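Local coordinates for aminotransferase class-III (Ochrobactrum anthropi, PDB 5GHG), which probably catalyses the pyridoxal-phosphate-dependent transfer of amino groups from amine donors to carbonyl acceptors, as an omega-transaminase, at residues B[52-57]-B[422-427]; B[356-361]-B[377-382]. The protein carries 1 engineered substitution. One frame throughout, in Å; residues are numbered along the deposited sequence.

Interaction 1: B[52-57]-B[422-427]; sequences EAMSGL and TLAFCP
Ala53 and Met54, in a type I turn running from Glu52 to Ser55, meet Ala424 to Pro427 at the end of strand 422-425. The contact lies in the seven-stranded mixed sheet of a class-III aminotransferase, where strand 414-419 runs between strands 49-52 and 422-425. A backbone bond joins the two segments, Cys426 N to Ala53 O, at 2.7 Å. Pro427 N is also close to that oxygen, but proline has no hydrogen to share. A bond from Ser55 OG to Cys426 O is modelled too, but is doubtful.

Ala53 CB meets Phe425 CD1 obliquely at 4.1 Å; a methyl is all it offers to Phe425, Val414 and Met439. CB of Met54 points away, but the bend at chi2 (-60°) brings SD back to 3.8 Å from Ala424 CB, and that at chi3 sets CE against the same methyl. SD also lies by Ala424 O, which accepts from Ser416 OG.

Leu57 O accepts a bond from Lys287 NZ of the cofactor pocket. Glu52 OE2 bonds Tyr83 OH of the second subunit. Its OE1 takes a weak bond from Met54 N, capping the turn into helix 55-58. Gly56, whose backbone angles would jam a CB against the preceding carbonyl, gives its N to OE1 at 2.8 Å from above the carboxylate plane.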
loop_
_atom_site.group_PDB
_atom_site.type_symbol
_atom_site.label_atom_id
_atom_site.label_comp_id
_atom_site.label_asym_id
_atom_site.label_seq_id
_atom_site.Cartn_x
_atom_site.Cartn_y
_atom_site.Cartn_z
ATOM N N GLU B 52 17.588 -12.691 -14.041
ATOM C CA GLU B 52 16.266 -12.378 -13.499
ATOM C C GLU B 52 15.321 -12.196 -14.684
ATOM O O GLU B 52 15.028 -11.083 -15.146
ATOM C CB GLU B 52 16.316 -11.161 -12.580
ATOM C CG GLU B 52 15.753 -11.436 -11.151
ATOM C CD GLU B 52 14.278 -11.844 -11.158
ATOM O OE1 GLU B 52 13.613 -11.660 -12.205
ATOM O OE2 GLU B 52 13.769 -12.370 -10.133
ATOM N N ALA B 53 14.857 -13.324 -15.206
ATOM C CA ALA B 53 14.059 -13.314 -16.405
ATOM C C ALA B 53 12.655 -12.775 -16.151
ATOM O O ALA B 53 11.898 -12.606 -17.110
ATOM C CB ALA B 53 13.993 -14.707 -17.020
ATOM N N MET B 54 12.303 -12.510 -14.894
ATOM C CA MET B 54 11.039 -11.875 -14.538
ATOM C C MET B 54 11.196 -10.407 -14.166
ATOM O O MET B 54 10.195 -9.766 -13.818
ATOM C CB MET B 54 10.387 -12.613 -13.354
ATOM C CG MET B 54 9.974 -14.040 -13.658
ATOM S SD MET B 54 8.793 -14.030 -14.995
ATOM C CE MET B 54 7.399 -13.207 -14.216
ATOM N N SER B 55 12.413 -9.862 -14.198
ATOM C CA SER B 55 12.627 -8.490 -13.742
ATOM C C SER B 55 12.098 -8.291 -12.320
ATOM O O SER B 55 11.517 -7.252 -11.985
ATOM C CB SER B 55 11.978 -7.483 -14.690
ATOM O OG SER B 55 12.407 -7.692 -16.026
ATOM N N GLY B 56 12.288 -9.299 -11.480
ATOM C CA GLY B 56 11.774 -9.212 -10.124
ATOM C C GLY B 56 10.302 -9.554 -10.119
ATOM O O GLY B 56 9.947 -10.727 -10.228
ATOM N N LEU B 57 9.428 -8.557 -10.035
ATOM C CA LEU B 57 7.996 -8.829 -10.205
ATOM C C LEU B 57 7.479 -8.105 -11.435
ATOM O O LEU B 57 6.560 -7.284 -11.349
ATOM C CB LEU B 57 7.194 -8.423 -8.955
ATOM C CG LEU B 57 7.428 -9.231 -7.676
ATOM C CD1 LEU B 57 6.591 -8.731 -6.504
ATOM C CD2 LEU B 57 7.154 -10.704 -7.929
ATOM N N THR B 422 2.311 -22.592 -16.335
ATOM C CA THR B 422 2.888 -21.643 -17.267
ATOM C C THR B 422 4.156 -21.046 -16.674
ATOM O O THR B 422 4.139 -20.536 -15.551
ATOM C CB THR B 422 1.888 -20.522 -17.613
ATOM O OG1 THR B 422 0.723 -21.090 -18.226
ATOM C CG2 THR B 422 2.516 -19.511 -18.585
ATOM N N LEU B 423 5.247 -21.122 -17.417
ATOM C CA LEU B 423 6.472 -20.384 -17.094
ATOM C C LEU B 423 6.447 -19.035 -17.804
ATOM O O LEU B 423 6.233 -18.973 -19.015
ATOM C CB LEU B 423 7.710 -21.158 -17.545
ATOM C CG LEU B 423 7.901 -22.550 -16.954
ATOM C CD1 LEU B 423 9.197 -23.148 -17.481
ATOM C CD2 LEU B 423 7.894 -22.482 -15.447
ATOM N N ALA B 424 6.679 -17.959 -17.052
ATOM C CA ALA B 424 6.632 -16.619 -17.636
ATOM C C ALA B 424 8.034 -16.078 -17.861
ATOM O O ALA B 424 8.983 -16.422 -17.153
ATOM C CB ALA B 424 5.849 -15.653 -16.749
ATOM N N PHE B 425 8.157 -15.224 -18.867
ATOM C CA PHE B 425 9.395 -14.530 -19.171
ATOM C C PHE B 425 9.056 -13.054 -19.367
ATOM O O PHE B 425 8.169 -12.715 -20.152
ATOM C CB PHE B 425 10.068 -15.144 -20.385
ATOM C CG PHE B 425 10.439 -16.571 -20.161
ATOM C CD1 PHE B 425 11.682 -16.905 -19.661
ATOM C CD2 PHE B 425 9.498 -17.576 -20.351
ATOM C CE1 PHE B 425 12.012 -18.217 -19.405
ATOM C CE2 PHE B 425 9.816 -18.887 -20.088
ATOM C CZ PHE B 425 11.073 -19.218 -19.613
ATOM N N CYS B 426 9.734 -12.196 -18.617
ATOM C CA CYS B 426 9.470 -10.765 -18.629
ATOM C C CYS B 426 10.755 -10.055 -18.216
ATOM O O CYS B 426 10.834 -9.439 -17.145
ATOM C CB CYS B 426 8.314 -10.440 -17.673
ATOM S SG CYS B 426 7.788 -8.729 -17.596
ATOM N N PRO B 427 11.799 -10.161 -19.035
ATOM C CA PRO B 427 13.135 -9.715 -18.605
ATOM C C PRO B 427 13.279 -8.205 -18.675
ATOM O O PRO B 427 12.437 -7.515 -19.270
ATOM C CB PRO B 427 14.071 -10.426 -19.590
ATOM C CG PRO B 427 13.225 -10.558 -20.857
ATOM C CD PRO B 427 11.832 -10.864 -20.329
#

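Interaction 2: B[356-361]-B[377-382]; sequences TYMQKR and VGLIAG
Gln359 and Met358 make a helix-to-hairpin contact: helix 347-363 lies on the sheet where a type II' turn, Val377 to Ile380, joins edge strand 371-377 to strand 380-385. The axes of the local helix and strand segments run almost parallel, 11° apart and 9.1 Å away at their closest.

The polar half belongs to Gln359. A bend at chi2 (-61°) directs its amide toward the turn, where NE2 gives one bond to Gly378 O (2.8 Å, 174°) and another to Ile380 O (2.9 Å). Both acceptors lie near the amide plane, yet each carbonyl is met from above its own plane. Gly378 suits its turn position because its phi is positive.

The apolar half belongs to Met358. CG stands anti to the backbone N, and a turn at chi3 sets CE 3.5 Å from Leu379 C. SD touches Leu379 CD1, the two side chains crossing at about a right angle. Ala381 offers only a methyl, CB, against which Met358 CE and Gln359 NE2 each lie at 4.0 Å.

An alanine in place of Gln359 would probably leave the Gly378 and Ile380 carbonyls without this donor. Arg363 NH1 bonds OE1, which is consistent with the amide being fixed the right way round, with NE2 toward the two carbonyls.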
loop_
_atom_site.group_PDB
_atom_site.type_symbol
_atom_site.label_atom_id
_atom_site.label_comp_id
_atom_site.label_asym_id
_atom_site.label_seq_id
_atom_site.Cartn_x
_atom_site.Cartn_y
_atom_site.Cartn_z
ATOM N N THR B 356 10.806 -8.991 -30.202
ATOM C CA THR B 356 10.629 -9.721 -31.449
ATOM C C THR B 356 11.502 -10.979 -31.471
ATOM O O THR B 356 11.037 -12.079 -31.790
ATOM C CB THR B 356 10.967 -8.824 -32.641
ATOM O OG1 THR B 356 10.035 -7.745 -32.676
ATOM C CG2 THR B 356 10.890 -9.617 -33.941
ATOM N N TYR B 357 12.761 -10.834 -31.090
ATOM C CA TYR B 357 13.662 -11.972 -31.103
ATOM C C TYR B 357 13.252 -13.019 -30.063
ATOM O O TYR B 357 13.222 -14.217 -30.362
ATOM C CB TYR B 357 15.103 -11.488 -30.891
ATOM C CG TYR B 357 16.121 -12.601 -30.860
ATOM C CD1 TYR B 357 16.333 -13.400 -31.990
ATOM C CD2 TYR B 357 16.858 -12.866 -29.718
ATOM C CE1 TYR B 357 17.250 -14.424 -31.980
ATOM C CE2 TYR B 357 17.791 -13.893 -29.688
ATOM C CZ TYR B 357 17.991 -14.671 -30.826
ATOM O OH TYR B 357 18.907 -15.698 -30.803
ATOM N N MET B 358 12.914 -12.584 -28.837
ATOM C CA MET B 358 12.487 -13.534 -27.810
ATOM C C MET B 358 11.216 -14.278 -28.216
ATOM O O MET B 358 11.108 -15.496 -28.023
ATOM C CB MET B 358 12.269 -12.822 -26.476
ATOM C CG MET B 358 11.845 -13.733 -25.309
ATOM S SD MET B 358 11.461 -12.845 -23.756
ATOM C CE MET B 358 9.812 -12.237 -24.124
ATOM N N GLN B 359 10.228 -13.558 -28.758
ATOM C CA GLN B 359 9.000 -14.220 -29.190
ATOM C C GLN B 359 9.294 -15.284 -30.240
ATOM O O GLN B 359 8.713 -16.375 -30.209
ATOM C CB GLN B 359 7.993 -13.214 -29.740
ATOM C CG GLN B 359 7.518 -12.149 -28.769
ATOM C CD GLN B 359 6.813 -12.703 -27.550
ATOM O OE1 GLN B 359 6.205 -13.774 -27.594
ATOM N NE2 GLN B 359 6.870 -11.952 -26.446
ATOM N N LYS B 360 10.191 -14.979 -31.177
ATOM C CA LYS B 360 10.540 -15.945 -32.226
ATOM C C LYS B 360 11.278 -17.143 -31.644
ATOM O O LYS B 360 10.927 -18.296 -31.932
ATOM C CB LYS B 360 11.380 -15.258 -33.301
ATOM C CG LYS B 360 11.896 -16.178 -34.406
ATOM C CD LYS B 360 12.942 -15.445 -35.261
ATOM C CE LYS B 360 13.416 -16.297 -36.443
ATOM N NZ LYS B 360 12.333 -16.504 -37.460
ATOM N N ARG B 361 12.296 -16.898 -30.810
ATOM C CA ARG B 361 13.032 -18.004 -30.207
ATOM C C ARG B 361 12.128 -18.899 -29.368
ATOM O O ARG B 361 12.215 -20.129 -29.447
ATOM C CB ARG B 361 14.207 -17.474 -29.366
ATOM C CG ARG B 361 15.394 -17.000 -30.215
ATOM C CD ARG B 361 16.135 -18.204 -30.817
ATOM N NE ARG B 361 16.482 -19.183 -29.781
ATOM C CZ ARG B 361 17.622 -19.179 -29.116
ATOM N NH1 ARG B 361 18.539 -18.264 -29.406
ATOM N NH2 ARG B 361 17.862 -20.094 -28.172
ATOM N N VAL B 377 3.635 -11.092 -26.370
ATOM C CA VAL B 377 3.831 -9.948 -27.250
ATOM C C VAL B 377 4.951 -9.101 -26.667
ATOM O O VAL B 377 5.155 -9.080 -25.454
ATOM C CB VAL B 377 2.548 -9.097 -27.430
ATOM C CG1 VAL B 377 2.073 -8.551 -26.114
ATOM C CG2 VAL B 377 2.793 -7.957 -28.404
ATOM N N GLY B 378 5.684 -8.406 -27.529
ATOM C CA GLY B 378 6.743 -7.553 -27.036
ATOM C C GLY B 378 7.708 -8.365 -26.188
ATOM O O GLY B 378 8.166 -9.443 -26.590
ATOM N N LEU B 379 8.013 -7.865 -24.976
ATOM C CA LEU B 379 8.980 -8.510 -24.102
ATOM C C LEU B 379 8.307 -9.251 -22.948
ATOM O O LEU B 379 8.857 -9.338 -21.847
ATOM C CB LEU B 379 9.999 -7.488 -23.587
ATOM C CG LEU B 379 11.389 -7.936 -23.124
ATOM C CD1 LEU B 379 12.121 -8.779 -24.196
ATOM C CD2 LEU B 379 12.230 -6.731 -22.685
ATOM N N ILE B 380 7.117 -9.809 -23.171
ATOM C CA ILE B 380 6.466 -10.633 -22.155
ATOM C C ILE B 380 5.939 -11.889 -22.819
ATOM O O ILE B 380 5.366 -11.823 -23.915
ATOM C CB ILE B 380 5.352 -9.876 -21.409
ATOM C CG1 ILE B 380 4.897 -10.674 -20.193
ATOM C CG2 ILE B 380 4.180 -9.580 -22.340
ATOM C CD1 ILE B 380 4.019 -9.912 -19.229
ATOM N N ALA B 381 6.138 -13.029 -22.182
ATOM C CA ALA B 381 5.745 -14.291 -22.786
ATOM C C ALA B 381 5.433 -15.314 -21.720
ATOM O O ALA B 381 5.939 -15.253 -20.605
ATOM C CB ALA B 381 6.831 -14.834 -23.736
ATOM N N GLY B 382 4.604 -16.277 -22.092
ATOM C CA GLY B 382 4.339 -17.424 -21.248
ATOM C C GLY B 382 4.443 -18.696 -22.051
ATOM O O GLY B 382 4.068 -18.735 -23.222
#

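Overall arrangement
Both contacts hold the same seven-stranded sheet, through its neighbouring strands 422-425 and 380-385, and their centres lie about 12 Å apart. Phe425 N and Ala381 O form a probable hydrogen bond between them, while Leu379 CD2 packs on Pro427 O. Interaction 1 is wholly buried, and its region also reaches the second subunit through Glu52; a main-chain bond and mostly apolar side chains suit a buried place. Interaction 2 is partly buried, nearer the sheet's edge and touched by no other chain; there a long amide serves the turn and methionine packs on Leu379 and Ala381 on the buried side. Along the chain, interaction 2 is nested within the loop that interaction 1 closes.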